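Putative alpha-L-fucosidase (Bacteroides thetaiotaomicron, PDB 4H41) probably acts as an exported glycoside hydrolase with a TIM-barrel fold, possibly releasing alpha-L-fucose from host glycans. Local coordinates at residues I42-P47 and M73-Y78; R79-Y84 and G93-S98; Q221-W226 and F256-K261. One frame throughout, in Å; residues are numbered along the deposited sequence.

Interaction 1: residues I42-P47 and M73-Y78; sequences ISHDIP and MIRSGY. With 1PE (pentaethylene glycol), chain N.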
loop_
_atom_site.group_PDB
_atom_site.type_symbol
_atom_site.label_atom_id
_atom_site.label_comp_id
_atom_site.label_asym_id
_atom_site.label_seq_id
_atom_site.Cartn_x
_atom_site.Cartn_y
_atom_site.Cartn_z
ATOM N N ILE B 42 -20.042 3.859 -4.858
ATOM C CA ILE B 42 -18.904 3.507 -5.685
ATOM C C ILE B 42 -17.708 4.290 -5.184
ATOM O O ILE B 42 -17.776 5.506 -5.115
ATOM C CB ILE B 42 -19.148 3.805 -7.182
ATOM C CG1 ILE B 42 -20.335 3.005 -7.755
ATOM C CG2 ILE B 42 -17.873 3.557 -7.970
ATOM C CD1 ILE B 42 -20.216 1.468 -7.705
ATOM N N SER B 43 -16.603 3.622 -4.879
ATOM C CA SER B 43 -15.422 4.292 -4.348
ATOM C C SER B 43 -14.705 5.120 -5.381
ATOM O O SER B 43 -14.556 4.698 -6.506
ATOM C CB SER B 43 -14.444 3.263 -3.804
ATOM O OG SER B 43 -13.333 3.879 -3.191
ATOM N N HIS B 44 -14.214 6.279 -4.981
ATOM C CA HIS B 44 -13.353 7.055 -5.861
ATOM C C HIS B 44 -11.917 6.511 -5.901
ATOM O O HIS B 44 -11.235 6.655 -6.924
ATOM C CB HIS B 44 -13.235 8.494 -5.357
ATOM C CG HIS B 44 -14.407 9.383 -5.653
ATOM N ND1 HIS B 44 -14.600 10.547 -4.934
ATOM C CD2 HIS B 44 -15.351 9.308 -6.613
ATOM C CE1 HIS B 44 -15.682 11.115 -5.455
ATOM N NE2 HIS B 44 -16.144 10.417 -6.481
ATOM N N ASP B 45 -11.417 6.030 -4.760
ATOM C CA ASP B 45 -9.993 5.793 -4.602
ATOM C C ASP B 45 -9.574 4.815 -3.518
ATOM O O ASP B 45 -8.389 4.810 -3.140
ATOM C CB ASP B 45 -9.334 7.161 -4.294
ATOM C CG ASP B 45 -9.820 7.815 -3.009
ATOM O OD1 ASP B 45 -10.713 7.257 -2.365
ATOM O OD2 ASP B 45 -9.265 8.867 -2.630
ATOM N N ILE B 46 -10.462 3.940 -3.071
ATOM C CA ILE B 46 -10.096 2.896 -2.093
ATOM C C ILE B 46 -10.232 1.540 -2.803
ATOM O O ILE B 46 -11.346 1.185 -3.222
ATOM C CB ILE B 46 -10.972 2.940 -0.845
ATOM C CG1 ILE B 46 -11.040 4.369 -0.221
ATOM C CG2 ILE B 46 -10.496 1.895 0.164
ATOM C CD1 ILE B 46 -9.662 4.968 0.174
ATOM N N PRO B 47 -9.150 0.738 -2.864
ATOM C CA PRO B 47 -9.223 -0.539 -3.583
ATOM C C PRO B 47 -10.307 -1.446 -3.033
ATOM O O PRO B 47 -10.586 -1.472 -1.827
ATOM C CB PRO B 47 -7.832 -1.130 -3.413
ATOM C CG PRO B 47 -6.952 0.074 -3.304
ATOM C CD PRO B 47 -7.747 1.029 -2.467
HETATM N N MSE B 73 -24.527 4.770 1.911
HETATM C CA MSE B 73 -23.887 4.336 0.658
HETATM C C MSE B 73 -23.405 5.580 -0.013
HETATM O O MSE B 73 -24.207 6.443 -0.318
HETATM C CB MSE B 73 -24.865 3.552 -0.209
HETATM C CG MSE B 73 -24.136 2.771 -1.300
HETATM SE SE MSE B 73 -25.423 1.943 -2.495
HETATM C CE MSE B 73 -26.156 3.512 -3.132
ATOM N N ILE B 74 -22.110 5.746 -0.128
ATOM C CA ILE B 74 -21.534 7.065 -0.431
ATOM C C ILE B 74 -21.941 7.672 -1.779
ATOM O O ILE B 74 -22.208 8.867 -1.814
ATOM C CB ILE B 74 -19.988 7.052 -0.218
ATOM C CG1 ILE B 74 -19.444 8.476 -0.062
ATOM C CG2 ILE B 74 -19.276 6.283 -1.301
ATOM C CD1 ILE B 74 -18.010 8.552 0.516
ATOM N N ARG B 75 -22.050 6.891 -2.858
ATOM C CA ARG B 75 -22.514 7.423 -4.141
ATOM C C ARG B 75 -23.072 6.302 -4.980
ATOM O O ARG B 75 -22.399 5.296 -5.273
ATOM C CB ARG B 75 -21.451 8.233 -4.886
ATOM C CG ARG B 75 -20.174 7.498 -5.227
ATOM C CD ARG B 75 -19.080 8.459 -5.644
ATOM N NE ARG B 75 -18.641 9.348 -4.565
ATOM C CZ ARG B 75 -17.709 9.081 -3.649
ATOM N NH1 ARG B 75 -17.085 7.904 -3.638
ATOM N NH2 ARG B 75 -17.409 9.979 -2.718
ATOM N N SER B 76 -24.363 6.436 -5.325
ATOM C CA SER B 76 -25.098 5.412 -6.030
ATOM C C SER B 76 -24.531 5.093 -7.416
ATOM O O SER B 76 -24.791 4.018 -7.959
ATOM C CB SER B 76 -26.573 5.784 -6.125
ATOM O OG SER B 76 -26.773 7.052 -6.720
ATOM N N GLY B 77 -23.731 5.995 -7.936
ATOM C CA GLY B 77 -22.889 5.736 -9.075
ATOM C C GLY B 77 -21.767 6.739 -9.164
ATOM O O GLY B 77 -21.787 7.794 -8.510
ATOM N N TYR B 78 -20.770 6.390 -9.922
ATOM C CA TYR B 78 -19.640 7.263 -10.182
ATOM C C TYR B 78 -19.266 7.100 -11.649
ATOM O O TYR B 78 -18.805 6.024 -12.048
ATOM C CB TYR B 78 -18.482 6.971 -9.245
ATOM C CG TYR B 78 -17.278 7.826 -9.558
ATOM C CD1 TYR B 78 -17.388 9.214 -9.667
ATOM C CD2 TYR B 78 -16.048 7.249 -9.830
ATOM C CE1 TYR B 78 -16.295 10.000 -10.011
ATOM C CE2 TYR B 78 -14.942 8.029 -10.169
ATOM C CZ TYR B 78 -15.074 9.402 -10.266
ATOM O OH TYR B 78 -14.036 10.192 -10.664
HETATM O OH2 1PE N . -13.505 11.852 -2.846
HETATM C C12 1PE N . -12.262 11.945 -3.527
HETATM C C22 1PE N . -12.213 13.153 -4.400
HETATM O OH3 1PE N . -11.205 13.000 -5.393
HETATM C C13 1PE N . -11.140 13.526 -7.726
HETATM C C23 1PE N . -11.172 14.067 -6.341
HETATM O OH4 1PE N . -12.368 12.870 -8.054
HETATM C C14 1PE N . -11.306 10.750 -8.655
HETATM C C24 1PE N . -12.411 11.451 -7.918
HETATM O OH5 1PE N . -11.726 9.484 -9.143
HETATM C C15 1PE N . -11.063 8.504 -11.244
HETATM C C25 1PE N . -10.704 8.754 -9.809
HETATM O OH6 1PE N . -10.076 7.698 -11.864
HETATM O O HOH W 1 -14.780 6.956 -2.063
#

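Interaction 2: residues R79-Y84 and G93-S98; sequences RKFMTY and GCYMPS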
loop_
_atom_site.group_PDB
_atom_site.type_symbol
_atom_site.label_atom_id
_atom_site.label_comp_id
_atom_site.label_asym_id
_atom_site.label_seq_id
_atom_site.Cartn_x
_atom_site.Cartn_y
_atom_site.Cartn_z
ATOM N N ARG B 79 -19.514 8.144 -12.450
ATOM C CA ARG B 79 -19.278 8.103 -13.897
ATOM C C ARG B 79 -20.045 6.884 -14.477
ATOM O O ARG B 79 -21.261 6.833 -14.279
ATOM C CB ARG B 79 -17.785 8.108 -14.227
ATOM C CG ARG B 79 -17.076 9.383 -13.766
ATOM C CD ARG B 79 -15.619 9.406 -14.166
ATOM N NE ARG B 79 -14.880 10.501 -13.547
ATOM C CZ ARG B 79 -14.732 11.735 -14.030
ATOM N NH1 ARG B 79 -15.293 12.082 -15.178
ATOM N NH2 ARG B 79 -14.033 12.639 -13.353
ATOM N N LYS B 80 -19.394 5.882 -15.115
ATOM C CA LYS B 80 -20.159 4.764 -15.718
ATOM C C LYS B 80 -20.412 3.583 -14.770
ATOM O O LYS B 80 -21.102 2.648 -15.150
ATOM C CB LYS B 80 -19.496 4.287 -16.992
ATOM C CG LYS B 80 -19.595 5.360 -18.077
ATOM C CD LYS B 80 -19.177 4.854 -19.458
ATOM C CE LYS B 80 -19.620 5.814 -20.528
ATOM N NZ LYS B 80 -19.285 5.328 -21.892
ATOM N N PHE B 81 -19.947 3.657 -13.540
ATOM C CA PHE B 81 -20.178 2.590 -12.557
ATOM C C PHE B 81 -21.408 2.922 -11.717
ATOM O O PHE B 81 -21.641 4.086 -11.389
ATOM C CB PHE B 81 -18.948 2.375 -11.679
ATOM C CG PHE B 81 -17.835 1.687 -12.417
ATOM C CD1 PHE B 81 -17.807 0.307 -12.527
ATOM C CD2 PHE B 81 -16.883 2.419 -13.103
ATOM C CE1 PHE B 81 -16.835 -0.330 -13.291
ATOM C CE2 PHE B 81 -15.857 1.778 -13.804
ATOM C CZ PHE B 81 -15.892 0.413 -13.972
HETATM N N MSE B 82 -22.209 1.894 -11.389
HETATM C CA MSE B 82 -23.410 2.063 -10.592
HETATM C C MSE B 82 -23.546 0.930 -9.578
HETATM O O MSE B 82 -22.951 -0.136 -9.716
HETATM C CB MSE B 82 -24.659 2.165 -11.468
HETATM C CG MSE B 82 -24.967 0.891 -12.220
HETATM SE SE MSE B 82 -26.466 1.057 -13.460
HETATM C CE MSE B 82 -25.576 1.834 -14.907
ATOM N N THR B 83 -24.368 1.187 -8.566
ATOM C CA THR B 83 -24.601 0.271 -7.450
ATOM C C THR B 83 -25.903 -0.494 -7.553
ATOM O O THR B 83 -26.169 -1.341 -6.702
ATOM C CB THR B 83 -24.611 1.067 -6.135
ATOM O OG1 THR B 83 -25.695 1.988 -6.129
ATOM C CG2 THR B 83 -23.305 1.761 -5.868
ATOM N N TYR B 84 -26.752 -0.161 -8.515
ATOM C CA TYR B 84 -28.048 -0.823 -8.687
ATOM C C TYR B 84 -28.427 -0.769 -10.187
ATOM O O TYR B 84 -27.853 0.055 -10.908
ATOM C CB TYR B 84 -29.107 -0.144 -7.803
ATOM C CG TYR B 84 -29.526 1.226 -8.287
ATOM C CD1 TYR B 84 -28.732 2.342 -8.054
ATOM C CD2 TYR B 84 -30.712 1.406 -8.991
ATOM C CE1 TYR B 84 -29.089 3.597 -8.537
ATOM C CE2 TYR B 84 -31.098 2.664 -9.448
ATOM C CZ TYR B 84 -30.311 3.770 -9.159
ATOM O OH TYR B 84 -30.605 4.992 -9.702
ATOM N N GLY B 93 -25.662 4.669 -21.109
ATOM C CA GLY B 93 -24.439 3.926 -21.427
ATOM C C GLY B 93 -23.581 3.494 -20.254
ATOM O O GLY B 93 -22.427 3.083 -20.457
ATOM N N CYS B 94 -24.131 3.499 -19.046
ATOM C CA CYS B 94 -23.374 3.081 -17.863
ATOM C C CYS B 94 -23.401 1.545 -17.736
ATOM O O CYS B 94 -24.175 0.868 -18.399
ATOM C CB CYS B 94 -23.897 3.783 -16.623
ATOM S SG CYS B 94 -23.763 5.597 -16.715
ATOM N N TYR B 95 -22.492 1.002 -16.933
ATOM C CA TYR B 95 -22.268 -0.445 -16.853
ATOM C C TYR B 95 -23.184 -1.166 -15.897
ATOM O O TYR B 95 -23.271 -0.803 -14.724
ATOM C CB TYR B 95 -20.825 -0.706 -16.404
ATOM C CG TYR B 95 -19.754 0.051 -17.169
ATOM C CD1 TYR B 95 -19.845 0.237 -18.551
ATOM C CD2 TYR B 95 -18.661 0.591 -16.516
ATOM C CE1 TYR B 95 -18.874 0.946 -19.245
ATOM C CE2 TYR B 95 -17.692 1.312 -17.203
ATOM C CZ TYR B 95 -17.820 1.511 -18.565
ATOM O OH TYR B 95 -16.852 2.186 -19.280
HETATM N N MSE B 96 -23.827 -2.236 -16.365
HETATM C CA MSE B 96 -24.646 -3.062 -15.485
HETATM C C MSE B 96 -23.734 -3.700 -14.422
HETATM O O MSE B 96 -22.773 -4.380 -14.796
HETATM C CB MSE B 96 -25.350 -4.162 -16.314
HETATM C CG MSE B 96 -26.232 -5.092 -15.504
HETATM SE SE MSE B 96 -27.856 -4.226 -14.949
HETATM C CE MSE B 96 -28.945 -5.838 -14.600
ATOM N N PRO B 97 -24.011 -3.518 -13.118
ATOM C CA PRO B 97 -23.199 -4.202 -12.087
ATOM C C PRO B 97 -23.661 -5.641 -11.920
ATOM O O PRO B 97 -24.778 -5.972 -12.300
ATOM C CB PRO B 97 -23.509 -3.385 -10.826
ATOM C CG PRO B 97 -24.908 -2.947 -11.031
ATOM C CD PRO B 97 -25.116 -2.762 -12.504
ATOM N N SER B 98 -22.849 -6.492 -11.292
ATOM C CA SER B 98 -23.263 -7.881 -11.144
ATOM C C SER B 98 -24.160 -8.079 -9.946
ATOM O O SER B 98 -24.813 -9.108 -9.872
ATOM C CB SER B 98 -22.070 -8.812 -11.038
ATOM O OG SER B 98 -21.265 -8.504 -9.924
HETATM O O HOH W 2 -20.775 3.185 -22.471
HETATM O O HOH W 3 -21.458 -0.600 -12.655
#

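Interaction 3: residues Q221-W226 and F256-K261; sequences QHEKEW and FTVNKK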
loop_
_atom_site.group_PDB
_atom_site.type_symbol
_atom_site.label_atom_id
_atom_site.label_comp_id
_atom_site.label_asym_id
_atom_site.label_seq_id
_atom_site.Cartn_x
_atom_site.Cartn_y
_atom_site.Cartn_z
ATOM N N GLN B 221 -11.923 32.964 7.114
ATOM C CA GLN B 221 -12.391 32.818 5.719
ATOM C C GLN B 221 -13.292 31.596 5.570
ATOM O O GLN B 221 -14.282 31.653 4.852
ATOM C CB GLN B 221 -11.199 32.737 4.764
ATOM C CG GLN B 221 -11.558 32.880 3.287
ATOM C CD GLN B 221 -12.257 34.169 2.929
ATOM O OE1 GLN B 221 -12.039 35.229 3.534
ATOM N NE2 GLN B 221 -13.139 34.111 1.957
ATOM N N HIS B 222 -12.973 30.511 6.251
ATOM C CA HIS B 222 -13.812 29.314 6.256
ATOM C C HIS B 222 -15.197 29.671 6.795
ATOM O O HIS B 222 -16.183 29.340 6.179
ATOM C CB HIS B 222 -13.157 28.236 7.119
ATOM C CG HIS B 222 -14.001 27.024 7.355
ATOM N ND1 HIS B 222 -14.001 25.960 6.464
ATOM C CD2 HIS B 222 -14.806 26.729 8.399
ATOM C CE1 HIS B 222 -14.810 25.058 6.987
ATOM N NE2 HIS B 222 -15.332 25.488 8.149
ATOM N N GLU B 223 -15.262 30.429 7.911
ATOM C CA GLU B 223 -16.555 30.806 8.494
ATOM C C GLU B 223 -17.334 31.700 7.530
ATOM O O GLU B 223 -18.555 31.580 7.395
ATOM C CB GLU B 223 -16.363 31.510 9.837
ATOM C CG GLU B 223 -17.668 31.915 10.489
ATOM C CD GLU B 223 -17.522 32.550 11.857
ATOM O OE1 GLU B 223 -16.383 32.618 12.360
ATOM O OE2 GLU B 223 -18.535 33.055 12.388
ATOM N N LYS B 224 -16.656 32.624 6.907
ATOM C CA LYS B 224 -17.315 33.543 5.983
ATOM C C LYS B 224 -17.974 32.794 4.845
ATOM O O LYS B 224 -19.147 33.039 4.516
ATOM C CB LYS B 224 -16.297 34.544 5.440
ATOM C CG LYS B 224 -16.904 35.537 4.440
ATOM C CD LYS B 224 -15.852 36.463 3.879
ATOM C CE LYS B 224 -16.442 37.481 2.898
ATOM N NZ LYS B 224 -16.648 36.933 1.523
ATOM N N GLU B 225 -17.257 31.875 4.256
ATOM C CA GLU B 225 -17.795 31.163 3.109
ATOM C C GLU B 225 -18.904 30.176 3.499
ATOM O O GLU B 225 -19.923 30.103 2.826
ATOM C CB GLU B 225 -16.682 30.445 2.335
ATOM C CG GLU B 225 -15.701 31.442 1.713
ATOM C CD GLU B 225 -14.580 30.875 0.865
ATOM O OE1 GLU B 225 -14.608 29.666 0.546
ATOM O OE2 GLU B 225 -13.629 31.631 0.550
ATOM N N TRP B 226 -18.726 29.456 4.595
ATOM C CA TRP B 226 -19.718 28.484 5.020
ATOM C C TRP B 226 -20.939 29.144 5.627
ATOM O O TRP B 226 -22.031 28.598 5.517
ATOM C CB TRP B 226 -19.086 27.436 5.926
ATOM C CG TRP B 226 -18.368 26.443 5.081
ATOM C CD1 TRP B 226 -17.051 26.458 4.719
ATOM C CD2 TRP B 226 -18.982 25.403 4.315
ATOM N NE1 TRP B 226 -16.803 25.463 3.805
ATOM C CE2 TRP B 226 -17.973 24.804 3.534
ATOM C CE3 TRP B 226 -20.296 24.911 4.226
ATOM C CZ2 TRP B 226 -18.218 23.682 2.729
ATOM C CZ3 TRP B 226 -20.543 23.816 3.416
ATOM C CH2 TRP B 226 -19.526 23.236 2.651
ATOM N N PHE B 256 -13.817 23.161 14.883
ATOM C CA PHE B 256 -15.056 22.580 15.373
ATOM C C PHE B 256 -15.934 23.605 16.079
ATOM O O PHE B 256 -17.162 23.537 15.958
ATOM C CB PHE B 256 -14.783 21.385 16.294
ATOM C CG PHE B 256 -14.305 20.109 15.628
ATOM C CD1 PHE B 256 -13.999 20.071 14.267
ATOM C CD2 PHE B 256 -14.115 18.961 16.365
ATOM C CE1 PHE B 256 -13.587 18.876 13.664
ATOM C CE2 PHE B 256 -13.733 17.769 15.751
ATOM C CZ PHE B 256 -13.443 17.745 14.410
ATOM N N THR B 257 -15.330 24.567 16.781
ATOM C CA THR B 257 -16.086 25.622 17.442
ATOM C C THR B 257 -16.833 26.467 16.396
ATOM O O THR B 257 -18.035 26.736 16.547
ATOM C CB THR B 257 -15.184 26.496 18.313
ATOM O OG1 THR B 257 -14.628 25.673 19.345
ATOM C CG2 THR B 257 -15.952 27.654 18.947
ATOM N N VAL B 258 -16.153 26.810 15.300
ATOM C CA VAL B 258 -16.785 27.568 14.234
ATOM C C VAL B 258 -17.873 26.745 13.512
ATOM O O VAL B 258 -18.937 27.284 13.252
ATOM C CB VAL B 258 -15.723 28.071 13.238
ATOM C CG1 VAL B 258 -16.322 28.334 11.885
ATOM C CG2 VAL B 258 -15.020 29.306 13.788
ATOM N N ASN B 259 -17.614 25.492 13.187
ATOM C CA ASN B 259 -18.580 24.656 12.491
ATOM C C ASN B 259 -19.852 24.440 13.359
ATOM O O ASN B 259 -20.960 24.498 12.842
ATOM C CB ASN B 259 -17.951 23.339 12.053
ATOM C CG ASN B 259 -16.975 23.516 10.931
ATOM O OD1 ASN B 259 -16.940 24.570 10.287
ATOM N ND2 ASN B 259 -16.184 22.496 10.667
ATOM N N LYS B 260 -19.691 24.383 14.662
ATOM C CA LYS B 260 -20.823 24.215 15.589
ATOM C C LYS B 260 -21.610 25.523 15.693
ATOM O O LYS B 260 -22.853 25.520 15.654
ATOM C CB LYS B 260 -20.311 23.710 16.950
ATOM C CG LYS B 260 -21.362 23.623 18.037
ATOM C CD LYS B 260 -22.448 22.640 17.806
ATOM C CE LYS B 260 -23.330 22.611 19.048
ATOM N NZ LYS B 260 -24.745 22.468 18.716
ATOM N N LYS B 261 -20.907 26.635 15.747
ATOM C CA LYS B 261 -21.519 27.979 15.771
ATOM C C LYS B 261 -22.410 28.207 14.522
ATOM O O LYS B 261 -23.537 28.693 14.626
ATOM C CB LYS B 261 -20.409 29.031 15.821
ATOM C CG LYS B 261 -20.960 30.477 15.852
ATOM C CD LYS B 261 -19.895 31.496 16.185
ATOM C CE LYS B 261 -18.710 31.476 15.263
ATOM N NZ LYS B 261 -17.923 32.749 15.335
#

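Interaction 1: residues I42-P47 and M73-Y78
The imidazole of His-44 lies between the guanidinium of Arg-75 on one face and a pentaethylene glycol on the other. Arg-75 CZ sits 3.4 Å above the His-44 plane, over its centre, with the two flat groups 10° apart, while C24 of the glycol covers the opposite face. The edge of His-44 meets Tyr-78 in an edge-to-face pair: His-44 CD2 stands 3.5 Å above the middle of the phenol ring. Ile-74 CG2 backs the other face of the guanidinium. Arginine suits this place because its flat group can stack on the imidazole while, at its edge, NH1 donates to Ile-42 O at 2.9 Å and to a water that also accepts from His-44 N. The bend at chi3 (66°) puts Arg-75 NE 3.3 Å from His-44 NE2, too poorly angled for a hydrogen bond. Ile-42 N donates to Arg-75 O at 2.8 Å, and Ile-42 CG2 packs on Tyr-78 CB. His-44 ND1 shares a hydrogen bond of 2.7 Å with glycol OH2, and NE2 is held by Asp-122, so both ring nitrogens are gripped. The glycol probably came from the crystallisation liquor, but these flat polar groups beyond barrel strands may line the substrate pocket of a putative glycosidase.

Interaction 2: residues R79-Y84 and G93-S98
Lys-80 and Tyr-95 join the tip of a small beta-hairpin, strands 77-78 and 81-82 linked by a type II' turn at Arg-79 and Lys-80, to the loop that follows helix 87-91. That helix ends in a Schellman motif, with Gly-93 as its C-prime residue; the positive phi there suits glycine, since a CB would be jammed against the preceding carbonyl.

The aromatic contacts centre on Tyr-95. Lys-80 CB lies over one face of its ring, 3.7 Å from the centroid, as a CH-pi contact, and the extended lysine chain carries CD on to within 3.5 Å of Tyr-95 OH. The edge of the same ring is turned to the face of Phe-81, giving a T-shaped pair with planes at 77°. Tyr-95 CD2 stands 3.7 Å above the Phe-81 plane, over its centre. An alanine in place of Tyr-95 would probably leave the face of Phe-81 without its edge partner and the aliphatic part of Lys-80 without a surface to lie on.

Apolar packing continues with Met-82, a selenomethionine, whose CG rests 3.7 Å from Pro-97 CD. Chi1 (66°) sets that CG between the backbone N and the carbonyl carbon, and the flexible chain runs on beside Leu-89 and Leu-90. The ring of Pro-97, with no N-H to satisfy, suits this greasy surface.

The polar contacts lie at the backbone and the lysine tip. Tyr-95 N donates almost straight to Lys-80 O at 2.8 Å. Lys-80 NZ forms a salt bridge with Asp-250 of the second subunit and reaches Gly-93 O through a water. A second water accepts from Met-82 N at 2.9 Å and donates to Tyr-95 O at 2.8 Å.

Interaction 3: residues Q221-W226 and F256-K261
Glu-223 and Val-258 face each other where helix 219-233 runs beside helix 252-266, their CA atoms 6.6 Å apart. In Glu-223, CG is anti to the backbone N and the chain stays extended beyond it, which carries the carboxylate across to the neighbouring helix. Its CB touches Val-258 CG1 at 3.8 Å, and CG passes the same methyl slightly farther off. CD marks the change from greasy to charged: beyond it, OE1 lies near Val-258 CG2 and makes only a weak, long hydrogen bond with Lys-261 NZ. OE2 takes the stronger one, NZ of Lys-261 approaching it on the syn side at 3.0 Å, 32° out of the carboxylate plane. A glutamate fits here because its methylenes can pack on valine while its tip reaches the exposed lysine at the margin, where the salt bridge closes the contact.

On the other side of Val-258 lies a buried polar pair. His-222 NE2 donates to Asn-259 OD1 at 2.8 Å, meeting a lone pair in the carbonyl plane, with the oxygen almost in the plane of the imidazole. The amide is twisted 47° from that ring. His-222 CD2, at the ring edge, also comes 4.1 Å from Val-258 CG1, and Trp-226 CD1 lies over one face of the imidazole. Phe-255 and Phe-242 complete its aromatic surroundings, so the bond to Asn-259 gives the buried NE2 its partner in a mostly apolar setting.

With the axes of segments 221-226 and 256-261 approaching to 10.3 Å and their directions 19° apart, these are neighbouring outer helices of a TIM barrel, following strands 193-195 and 239-243 in the repeating strand-then-helix order of the (beta/alpha)8 fold.

How the interactions relate
All three contacts belong to one TIM barrel and come in series along the chain. Interactions 1 and 2 are neighbours, their centres about 11 Å apart. They share the two-stranded sheet of 77-78 and 81-82, and they touch through Thr-83, whose OG1 probably hydrogen-bonds Ser-76 O and whose CG2 packs on Ile-42 CD1. Both also border the second subunit, which places the loops after strands 34-39 and 70-73 at a subunit interface; their part in a pocket is only a possibility. Interaction 3 lies on the opposite side of the chain's centre, about 28 Å from the centre of interaction 1 and about 37 Å from that of interaction 2, joining two outer helices.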